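Local coordinates for protein Rna-directed RNA polymerase (Infectious pancreatic necrosis virus, PDB 3ZED) that probably copies the viral double-stranded RNA genome as an RNA-dependent RNA polymerase, is found both free and covalently attached to that RNA, and interacts with the capsid protein VP3, at residues 106-110 and 301-305; 165-171 and 314-320; 548-552 and 623-629. All blocks are in the same frame, centred on the assembly; numbering follows the deposited sequence.

Interaction 1: residues 106-110 and 301-305; sequences YYPFH and LLFPK
Tyr-106 (chi1 t, 171°) lays one ring face over Leu-301: CB of Leu-301 is 4.1 Å from the ring centroid and 16° off its normal, a CH-pi contact. At the ring edge, CE2 of Tyr-106 comes 3.4 Å from O of Leu-302, and OH of Tyr-106 lies 3.3 Å from CD2 of Phe-303. Extended loop 106-110 runs in nearly the same direction as strand 301-304, 6° apart, in the register Tyr-106/Leu-301 (CA-CA 7.0 Å) and Pro-108/Phe-303 (6.8 Å). Leu-302 (-82/88) centres an inverse gamma turn. CB of Pro-108 packs 3.6 Å from CD of Pro-304, whose CG is 3.8 Å from NE2 of His-110. The loop thus flanks strand 299-310 of a mixed sheet in the palm-family region, and Leu-301 lies near Gly-248 of a predicted GTP-binding site. His-110 NE2 and Leu-302 O are hydrogen-bonded to Gln-167 of helix 164-179. With no hydrogen bond between the two segments, their contact rests on aromatic, proline and aliphatic packing, despite the parallel course.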
loop_
_atom_site.group_PDB
_atom_site.type_symbol
_atom_site.label_atom_id
_atom_site.label_comp_id
_atom_site.label_asym_id
_atom_site.label_seq_id
_atom_site.Cartn_x
_atom_site.Cartn_y
_atom_site.Cartn_z
ATOM N N TYR B 106 -19.000 8.820 -12.487
ATOM C CA TYR B 106 -17.770 8.138 -12.833
ATOM C C TYR B 106 -18.106 6.805 -13.472
ATOM O O TYR B 106 -18.633 5.916 -12.815
ATOM C CB TYR B 106 -16.847 7.989 -11.607
ATOM C CG TYR B 106 -15.641 7.102 -11.853
ATOM C CD1 TYR B 106 -14.681 7.447 -12.799
ATOM C CD2 TYR B 106 -15.490 5.892 -11.179
ATOM C CE1 TYR B 106 -13.596 6.614 -13.065
ATOM C CE2 TYR B 106 -14.396 5.062 -11.417
ATOM C CZ TYR B 106 -13.449 5.427 -12.362
ATOM O OH TYR B 106 -12.366 4.618 -12.627
ATOM N N TYR B 107 -17.818 6.687 -14.773
ATOM C CA TYR B 107 -18.100 5.489 -15.551
ATOM C C TYR B 107 -16.788 4.879 -16.041
ATOM O O TYR B 107 -16.291 5.261 -17.100
ATOM C CB TYR B 107 -19.062 5.818 -16.711
ATOM C CG TYR B 107 -20.476 6.108 -16.257
ATOM C CD1 TYR B 107 -20.863 7.394 -15.885
ATOM C CD2 TYR B 107 -21.441 5.107 -16.229
ATOM C CE1 TYR B 107 -22.170 7.669 -15.474
ATOM C CE2 TYR B 107 -22.761 5.379 -15.865
ATOM C CZ TYR B 107 -23.114 6.654 -15.452
ATOM O OH TYR B 107 -24.409 6.903 -15.049
ATOM N N PRO B 108 -16.176 3.980 -15.240
ATOM C CA PRO B 108 -14.889 3.392 -15.651
ATOM C C PRO B 108 -15.022 2.384 -16.777
ATOM O O PRO B 108 -16.076 1.775 -16.945
ATOM C CB PRO B 108 -14.403 2.691 -14.381
ATOM C CG PRO B 108 -15.640 2.335 -13.645
ATOM C CD PRO B 108 -16.619 3.449 -13.930
ATOM N N PHE B 109 -13.936 2.194 -17.530
ATOM C CA PHE B 109 -13.886 1.205 -18.598
ATOM C C PHE B 109 -13.526 -0.135 -18.006
ATOM O O PHE B 109 -12.755 -0.224 -17.057
ATOM C CB PHE B 109 -12.884 1.604 -19.705
ATOM C CG PHE B 109 -13.343 2.777 -20.547
ATOM C CD1 PHE B 109 -14.184 2.587 -21.640
ATOM C CD2 PHE B 109 -12.939 4.073 -20.242
ATOM C CE1 PHE B 109 -14.626 3.675 -22.402
ATOM C CE2 PHE B 109 -13.381 5.163 -21.007
ATOM C CZ PHE B 109 -14.223 4.956 -22.079
ATOM N N HIS B 110 -14.113 -1.171 -18.554
ATOM C CA HIS B 110 -13.886 -2.544 -18.155
ATOM C C HIS B 110 -13.418 -3.257 -19.399
ATOM O O HIS B 110 -14.170 -3.342 -20.372
ATOM C CB HIS B 110 -15.176 -3.130 -17.558
ATOM C CG HIS B 110 -15.613 -2.436 -16.305
ATOM N ND1 HIS B 110 -16.584 -1.456 -16.322
ATOM C CD2 HIS B 110 -15.173 -2.587 -15.036
ATOM C CE1 HIS B 110 -16.723 -1.060 -15.066
ATOM N NE2 HIS B 110 -15.907 -1.719 -14.255
ATOM N N LEU B 301 -13.179 7.508 -6.040
ATOM C CA LEU B 301 -13.670 6.928 -7.296
ATOM C C LEU B 301 -13.450 5.416 -7.226
ATOM O O LEU B 301 -12.343 4.994 -6.884
ATOM C CB LEU B 301 -12.955 7.514 -8.535
ATOM C CG LEU B 301 -13.026 9.018 -8.765
ATOM C CD1 LEU B 301 -12.260 9.386 -10.028
ATOM C CD2 LEU B 301 -14.482 9.520 -8.827
ATOM N N LEU B 302 -14.495 4.610 -7.461
ATOM C CA LEU B 302 -14.315 3.160 -7.373
ATOM C C LEU B 302 -13.713 2.621 -8.675
ATOM O O LEU B 302 -14.425 2.238 -9.604
ATOM C CB LEU B 302 -15.618 2.451 -7.010
ATOM C CG LEU B 302 -15.438 1.085 -6.369
ATOM C CD1 LEU B 302 -14.944 1.215 -4.927
ATOM C CD2 LEU B 302 -16.738 0.281 -6.450
ATOM N N PHE B 303 -12.380 2.628 -8.727
ATOM C CA PHE B 303 -11.587 2.214 -9.869
ATOM C C PHE B 303 -11.467 0.685 -9.943
ATOM O O PHE B 303 -11.063 0.067 -8.958
ATOM C CB PHE B 303 -10.194 2.873 -9.756
ATOM C CG PHE B 303 -9.315 2.763 -10.973
ATOM C CD1 PHE B 303 -8.446 1.686 -11.132
ATOM C CD2 PHE B 303 -9.287 3.781 -11.922
ATOM C CE1 PHE B 303 -7.621 1.586 -12.260
ATOM C CE2 PHE B 303 -8.454 3.690 -13.041
ATOM C CZ PHE B 303 -7.628 2.593 -13.202
ATOM N N PRO B 304 -11.781 0.045 -11.100
ATOM C CA PRO B 304 -11.602 -1.426 -11.197
ATOM C C PRO B 304 -10.122 -1.770 -11.362
ATOM O O PRO B 304 -9.466 -1.252 -12.269
ATOM C CB PRO B 304 -12.427 -1.800 -12.431
ATOM C CG PRO B 304 -12.407 -0.573 -13.293
ATOM C CD PRO B 304 -12.277 0.621 -12.373
ATOM N N LYS B 305 -9.569 -2.583 -10.460
ATOM C CA LYS B 305 -8.140 -2.917 -10.506
ATOM C C LYS B 305 -7.820 -3.925 -11.633
ATOM O O LYS B 305 -8.510 -4.943 -11.761
ATOM C CB LYS B 305 -7.695 -3.489 -9.148
ATOM C CG LYS B 305 -6.198 -3.546 -8.949
ATOM C CD LYS B 305 -5.854 -3.935 -7.517
ATOM C CE LYS B 305 -4.379 -3.740 -7.224
ATOM N NZ LYS B 305 -3.553 -4.806 -7.843
#

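Interaction 2: residues 165-171 and 314-320; sequences SGQLNRL and WDKKTRN
Ser-165 opens the segment on helix 164-179, its CB 3.9 Å from CB of Asp-315, while its OG bonds Asp-40. Gly-166 makes the closest backbone approach, CA-CA 4.1 Å to Asp-315; an ideal CB here would fall 1.9 Å from Thr-318 OG1, a clash. Gly-166 O accepts a weak bond from Thr-318 N (3.2 Å). The Gln-167 side chain (m, t) sends NE2 to Asn-320 OD1 at 2.9 Å, and Asn-320 ND2 returns a weak 3.4 Å bond to Gln-167 O; Gln-167 OE1 bonds His-110. Asn-169 turns ND2 back to Ser-165 O (2.8 Å), with CB 3.2 Å from Lys-316 O. Arg-170 (chi1 t, chi2 p) sets CB 3.2 Å from Thr-318 O and receives CD of Arg-319 over one guanidinium face, 3.4 Å from NH2 of Arg-170. A water joins Arg-170 NE and Asn-320 N, 2.7 Å from each. Here a glycine-mediated close approach packs a helix against the connection between antiparallel strands 299-310 and 320-323, within the polymerase's palm-family region.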
loop_
_atom_site.group_PDB
_atom_site.type_symbol
_atom_site.label_atom_id
_atom_site.label_comp_id
_atom_site.label_asym_id
_atom_site.label_seq_id
_atom_site.Cartn_x
_atom_site.Cartn_y
_atom_site.Cartn_z
ATOM N N SER B 165 -20.474 -5.836 -12.508
ATOM C CA SER B 165 -20.975 -6.921 -11.657
ATOM C C SER B 165 -19.865 -7.397 -10.698
ATOM O O SER B 165 -20.113 -7.570 -9.498
ATOM C CB SER B 165 -21.489 -8.082 -12.503
ATOM O OG SER B 165 -22.763 -7.808 -13.063
ATOM N N GLY B 166 -18.657 -7.601 -11.251
ATOM C CA GLY B 166 -17.474 -7.982 -10.484
ATOM C C GLY B 166 -17.212 -6.999 -9.352
ATOM O O GLY B 166 -17.109 -7.422 -8.193
ATOM N N GLN B 167 -17.211 -5.659 -9.674
ATOM C CA GLN B 167 -17.004 -4.558 -8.721
ATOM C C GLN B 167 -18.093 -4.517 -7.650
ATOM O O GLN B 167 -17.784 -4.350 -6.472
ATOM C CB GLN B 167 -16.956 -3.190 -9.445
ATOM C CG GLN B 167 -15.708 -2.957 -10.286
ATOM C CD GLN B 167 -15.601 -1.511 -10.680
ATOM O OE1 GLN B 167 -16.149 -1.083 -11.691
ATOM N NE2 GLN B 167 -14.925 -0.715 -9.868
ATOM N N LEU B 168 -19.366 -4.670 -8.061
ATOM C CA LEU B 168 -20.531 -4.625 -7.170
ATOM C C LEU B 168 -20.545 -5.825 -6.204
ATOM O O LEU B 168 -20.779 -5.632 -5.008
ATOM C CB LEU B 168 -21.829 -4.540 -7.987
ATOM C CG LEU B 168 -22.034 -3.211 -8.748
ATOM C CD1 LEU B 168 -23.125 -3.333 -9.796
ATOM C CD2 LEU B 168 -22.336 -2.065 -7.806
ATOM N N ASN B 169 -20.250 -7.036 -6.710
ATOM C CA ASN B 169 -20.159 -8.250 -5.900
ATOM C C ASN B 169 -18.995 -8.158 -4.912
ATOM O O ASN B 169 -19.109 -8.645 -3.787
ATOM C CB ASN B 169 -20.003 -9.489 -6.776
ATOM C CG ASN B 169 -21.316 -9.961 -7.318
ATOM O OD1 ASN B 169 -22.163 -10.473 -6.589
ATOM N ND2 ASN B 169 -21.520 -9.770 -8.607
ATOM N N ARG B 170 -17.889 -7.504 -5.325
ATOM C CA ARG B 170 -16.728 -7.254 -4.469
ATOM C C ARG B 170 -17.130 -6.381 -3.277
ATOM O O ARG B 170 -16.726 -6.672 -2.146
ATOM C CB ARG B 170 -15.592 -6.593 -5.263
ATOM C CG ARG B 170 -14.362 -6.251 -4.445
ATOM C CD ARG B 170 -13.632 -7.481 -3.955
ATOM N NE ARG B 170 -12.386 -7.126 -3.274
ATOM C CZ ARG B 170 -11.531 -8.012 -2.778
ATOM N NH1 ARG B 170 -11.783 -9.311 -2.869
ATOM N NH2 ARG B 170 -10.427 -7.606 -2.167
ATOM N N LEU B 171 -17.956 -5.342 -3.518
ATOM C CA LEU B 171 -18.447 -4.461 -2.455
ATOM C C LEU B 171 -19.227 -5.260 -1.392
ATOM O O LEU B 171 -19.022 -5.034 -0.192
ATOM C CB LEU B 171 -19.311 -3.324 -3.022
ATOM C CG LEU B 171 -18.596 -2.204 -3.798
ATOM C CD1 LEU B 171 -19.617 -1.186 -4.293
ATOM C CD2 LEU B 171 -17.539 -1.492 -2.937
ATOM N N TRP B 314 -15.192 -13.797 -13.422
ATOM C CA TRP B 314 -15.053 -12.449 -13.996
ATOM C C TRP B 314 -16.114 -11.470 -13.483
ATOM O O TRP B 314 -15.785 -10.322 -13.174
ATOM C CB TRP B 314 -15.149 -12.526 -15.519
ATOM C CG TRP B 314 -14.792 -11.251 -16.226
ATOM C CD1 TRP B 314 -15.648 -10.406 -16.867
ATOM C CD2 TRP B 314 -13.474 -10.720 -16.427
ATOM N NE1 TRP B 314 -14.954 -9.363 -17.429
ATOM C CE2 TRP B 314 -13.612 -9.539 -17.197
ATOM C CE3 TRP B 314 -12.191 -11.110 -16.009
ATOM C CZ2 TRP B 314 -12.510 -8.758 -17.587
ATOM C CZ3 TRP B 314 -11.103 -10.321 -16.370
ATOM C CH2 TRP B 314 -11.266 -9.158 -17.146
ATOM N N ASP B 315 -17.385 -11.913 -13.419
ATOM C CA ASP B 315 -18.497 -11.074 -12.966
ATOM C C ASP B 315 -18.806 -11.259 -11.463
ATOM O O ASP B 315 -19.782 -10.695 -10.967
ATOM C CB ASP B 315 -19.752 -11.350 -13.824
ATOM C CG ASP B 315 -19.562 -11.029 -15.301
ATOM O OD1 ASP B 315 -19.059 -9.926 -15.610
ATOM O OD2 ASP B 315 -19.915 -11.881 -16.147
ATOM N N LYS B 316 -17.974 -12.016 -10.743
ATOM C CA LYS B 316 -18.175 -12.284 -9.312
ATOM C C LYS B 316 -17.182 -11.516 -8.457
ATOM O O LYS B 316 -17.455 -11.285 -7.278
ATOM C CB LYS B 316 -18.046 -13.795 -9.008
ATOM C CG LYS B 316 -19.133 -14.663 -9.624
ATOM C CD LYS B 316 -18.801 -16.143 -9.476
ATOM C CE LYS B 316 -19.460 -17.004 -10.538
ATOM N NZ LYS B 316 -18.925 -18.389 -10.538
ATOM N N LYS B 317 -16.010 -11.156 -9.028
ATOM C CA LYS B 317 -14.973 -10.482 -8.267
ATOM C C LYS B 317 -14.035 -9.623 -9.131
ATOM O O LYS B 317 -13.253 -10.138 -9.927
ATOM C CB LYS B 317 -14.148 -11.523 -7.478
ATOM C CG LYS B 317 -13.023 -10.957 -6.629
ATOM C CD LYS B 317 -11.993 -12.046 -6.331
ATOM C CE LYS B 317 -10.687 -11.490 -5.819
ATOM N NZ LYS B 317 -9.688 -12.564 -5.576
ATOM N N THR B 318 -14.127 -8.307 -8.940
ATOM C CA THR B 318 -13.230 -7.304 -9.505
ATOM C C THR B 318 -12.731 -6.533 -8.304
ATOM O O THR B 318 -13.539 -5.940 -7.594
ATOM C CB THR B 318 -13.878 -6.396 -10.571
ATOM O OG1 THR B 318 -14.545 -7.165 -11.572
ATOM C CG2 THR B 318 -12.865 -5.412 -11.207
ATOM N N ARG B 319 -11.432 -6.566 -8.037
ATOM C CA ARG B 319 -10.905 -5.813 -6.900
ATOM C C ARG B 319 -11.007 -4.308 -7.204
ATOM O O ARG B 319 -10.917 -3.882 -8.368
ATOM C CB ARG B 319 -9.469 -6.242 -6.545
ATOM C CG ARG B 319 -9.405 -7.688 -6.045
ATOM C CD ARG B 319 -8.462 -7.875 -4.878
ATOM N NE ARG B 319 -7.061 -7.974 -5.283
ATOM C CZ ARG B 319 -6.058 -7.369 -4.655
ATOM N NH1 ARG B 319 -6.293 -6.600 -3.597
ATOM N NH2 ARG B 319 -4.811 -7.518 -5.086
ATOM N N ASN B 320 -11.261 -3.527 -6.159
ATOM C CA ASN B 320 -11.453 -2.085 -6.301
ATOM C C ASN B 320 -10.333 -1.260 -5.730
ATOM O O ASN B 320 -9.858 -1.542 -4.634
ATOM C CB ASN B 320 -12.759 -1.666 -5.626
ATOM C CG ASN B 320 -13.984 -2.244 -6.285
ATOM O OD1 ASN B 320 -14.133 -2.193 -7.492
ATOM N ND2 ASN B 320 -14.901 -2.790 -5.503
HETATM O O HOH W 1 -11.777 -4.561 -3.727
#

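Interaction 3: residues 548-552 and 623-629; sequences PPIRP and NNPLLET
Segment 548-552 is an irregular chain whose prolines Pro-548 (-70/157), Pro-549 (-68/151) and Pro-552 (-58/151) have polyproline-like backbone angles, interrupted at Ile-550 (-68/-43), where the path bends. Facing it, 623-624 lead into helix 625-645, and the backbones come closest at Pro-548 and Pro-625, CA-CA 5.0 Å. Asn-624 is the N-cap: its OD1 accepts from Leu-627 N at 3.1 Å (167°), while Glu-628 N bonds Asn-624 O at 2.8 Å. Pro-625 occupies the first helical turn, where a missing amide hydrogen costs no helical hydrogen bond.

Its ring is the hub of the contact. CB of Pro-548 lies 3.6 Å from CA of Pro-625, O of Pro-549 is 3.4 Å from CB of Pro-625, and CG of Pro-552 is 3.8 Å from CD of Pro-625. Asn-623 (chi1 t) places OD1 3.4 Å from CG of Pro-549 and its O 3.5 Å from CG of Pro-552. One turn on, CG of Glu-628 (t, p) meets CD of Pro-548 at 3.7 Å, its carboxylate being paired with Arg-617. No hydrogen bond crosses the interface, and 335 Å² is buried. Helix 125-137 contacts Leu-626 and Thr-629. This is proline-on-proline packing at an Asn-capped helix N-terminus, within the thumb-family region of the polymerase.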
loop_
_atom_site.group_PDB
_atom_site.type_symbol
_atom_site.label_atom_id
_atom_site.label_comp_id
_atom_site.label_asym_id
_atom_site.label_seq_id
_atom_site.Cartn_x
_atom_site.Cartn_y
_atom_site.Cartn_z
ATOM N N PRO B 548 19.647 -22.994 -18.089
ATOM C CA PRO B 548 18.854 -23.405 -16.927
ATOM C C PRO B 548 19.290 -24.803 -16.478
ATOM O O PRO B 548 19.846 -25.528 -17.296
ATOM C CB PRO B 548 17.420 -23.413 -17.475
ATOM C CG PRO B 548 17.596 -23.753 -18.951
ATOM C CD PRO B 548 18.839 -23.015 -19.335
ATOM N N PRO B 549 19.074 -25.235 -15.216
ATOM C CA PRO B 549 19.428 -26.623 -14.879
ATOM C C PRO B 549 18.479 -27.587 -15.610
ATOM O O PRO B 549 17.340 -27.213 -15.907
ATOM C CB PRO B 549 19.210 -26.675 -13.368
ATOM C CG PRO B 549 18.126 -25.666 -13.110
ATOM C CD PRO B 549 18.390 -24.556 -14.093
ATOM N N ILE B 550 18.937 -28.797 -15.917
ATOM C CA ILE B 550 18.079 -29.806 -16.561
ATOM C C ILE B 550 17.014 -30.204 -15.538
ATOM O O ILE B 550 15.828 -30.237 -15.857
ATOM C CB ILE B 550 18.915 -31.003 -17.092
ATOM C CG1 ILE B 550 19.877 -30.508 -18.203
ATOM C CG2 ILE B 550 17.986 -32.131 -17.605
ATOM C CD1 ILE B 550 21.116 -31.251 -18.389
ATOM N N ARG B 551 17.442 -30.402 -14.290
ATOM C CA ARG B 551 16.568 -30.741 -13.165
ATOM C C ARG B 551 16.758 -29.701 -12.023
ATOM O O ARG B 551 17.732 -29.787 -11.261
ATOM C CB ARG B 551 16.853 -32.183 -12.684
ATOM C CG ARG B 551 15.783 -32.779 -11.777
ATOM C CD ARG B 551 16.196 -34.153 -11.286
ATOM N NE ARG B 551 16.377 -35.117 -12.377
ATOM C CZ ARG B 551 15.424 -35.930 -12.830
ATOM N NH1 ARG B 551 14.205 -35.899 -12.299
ATOM N NH2 ARG B 551 15.683 -36.777 -13.822
ATOM N N PRO B 552 15.853 -28.697 -11.932
ATOM C CA PRO B 552 15.943 -27.707 -10.833
ATOM C C PRO B 552 15.893 -28.350 -9.443
ATOM O O PRO B 552 15.276 -29.411 -9.245
ATOM C CB PRO B 552 14.685 -26.831 -11.026
ATOM C CG PRO B 552 14.230 -27.090 -12.394
ATOM C CD PRO B 552 14.658 -28.467 -12.765
ATOM N N ASN B 623 15.290 -20.328 -13.873
ATOM C CA ASN B 623 15.404 -21.601 -13.181
ATOM C C ASN B 623 14.350 -22.614 -13.648
ATOM O O ASN B 623 14.292 -23.705 -13.093
ATOM C CB ASN B 623 15.350 -21.406 -11.650
ATOM C CG ASN B 623 16.052 -22.514 -10.903
ATOM O OD1 ASN B 623 17.089 -23.013 -11.323
ATOM N ND2 ASN B 623 15.465 -22.982 -9.822
ATOM N N ASN B 624 13.539 -22.276 -14.662
ATOM C CA ASN B 624 12.546 -23.194 -15.238
ATOM C C ASN B 624 13.080 -23.551 -16.635
ATOM O O ASN B 624 13.082 -22.668 -17.501
ATOM C CB ASN B 624 11.159 -22.564 -15.271
ATOM C CG ASN B 624 10.088 -23.497 -15.757
ATOM O OD1 ASN B 624 10.140 -24.051 -16.857
ATOM N ND2 ASN B 624 9.057 -23.649 -14.967
ATOM N N PRO B 625 13.588 -24.789 -16.886
ATOM C CA PRO B 625 14.275 -25.037 -18.152
ATOM C C PRO B 625 13.415 -24.860 -19.392
ATOM O O PRO B 625 13.903 -24.274 -20.355
ATOM C CB PRO B 625 14.840 -26.459 -18.010
ATOM C CG PRO B 625 14.041 -27.078 -16.903
ATOM C CD PRO B 625 13.734 -25.940 -15.969
ATOM N N LEU B 626 12.168 -25.308 -19.378
ATOM C CA LEU B 626 11.327 -25.094 -20.550
ATOM C C LEU B 626 11.028 -23.608 -20.751
ATOM O O LEU B 626 11.153 -23.097 -21.864
ATOM C CB LEU B 626 10.019 -25.892 -20.469
ATOM C CG LEU B 626 9.244 -26.026 -21.800
ATOM C CD1 LEU B 626 9.966 -26.943 -22.777
ATOM C CD2 LEU B 626 7.798 -26.472 -21.558
ATOM N N LEU B 627 10.650 -22.922 -19.686
ATOM C CA LEU B 627 10.308 -21.509 -19.747
ATOM C C LEU B 627 11.507 -20.664 -20.189
ATOM O O LEU B 627 11.334 -19.789 -21.037
ATOM C CB LEU B 627 9.745 -21.005 -18.390
ATOM C CG LEU B 627 9.311 -19.532 -18.305
ATOM C CD1 LEU B 627 8.229 -19.203 -19.345
ATOM C CD2 LEU B 627 8.821 -19.195 -16.901
ATOM N N GLU B 628 12.701 -20.946 -19.626
ATOM C CA GLU B 628 13.934 -20.247 -19.931
ATOM C C GLU B 628 14.361 -20.508 -21.394
ATOM O O GLU B 628 14.761 -19.567 -22.054
ATOM C CB GLU B 628 15.047 -20.649 -18.924
ATOM C CG GLU B 628 16.464 -20.216 -19.283
ATOM C CD GLU B 628 16.710 -18.746 -19.576
ATOM O OE1 GLU B 628 15.968 -17.886 -19.053
ATOM O OE2 GLU B 628 17.704 -18.454 -20.270
ATOM N N THR B 629 14.244 -21.751 -21.904
ATOM C CA THR B 629 14.609 -22.054 -23.291
ATOM C C THR B 629 13.707 -21.263 -24.257
ATOM O O THR B 629 14.240 -20.605 -25.160
ATOM C CB THR B 629 14.554 -23.567 -23.572
ATOM O OG1 THR B 629 15.173 -24.271 -22.487
ATOM C CG2 THR B 629 15.240 -23.939 -24.877
#

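How the interactions relate
From the N terminus the order is 106-110, 165-171, 301-305, 314-320, so interactions 1 and 2 cross, closing excursions of 190 and 142 residues. Their centres lie 11 Å apart and they touch, through His-110 NE2 to Gln-167 OE1 (2.7 Å) and Lys-305 N to Arg-319 O (2.8 Å), both probable hydrogen bonds. Together they tie the loop after strand 101-102 and helix 164-179 to strand 299-310 and its connection to strand 320-323. Interaction 3 follows in series: 548-552, in the loop after helix 524-533, meets 623-629 at the start of helix 625-645, closing 70 residues in the thumb region; its centre is 40 and 37 Å from those of interactions 1 and 2, without contact.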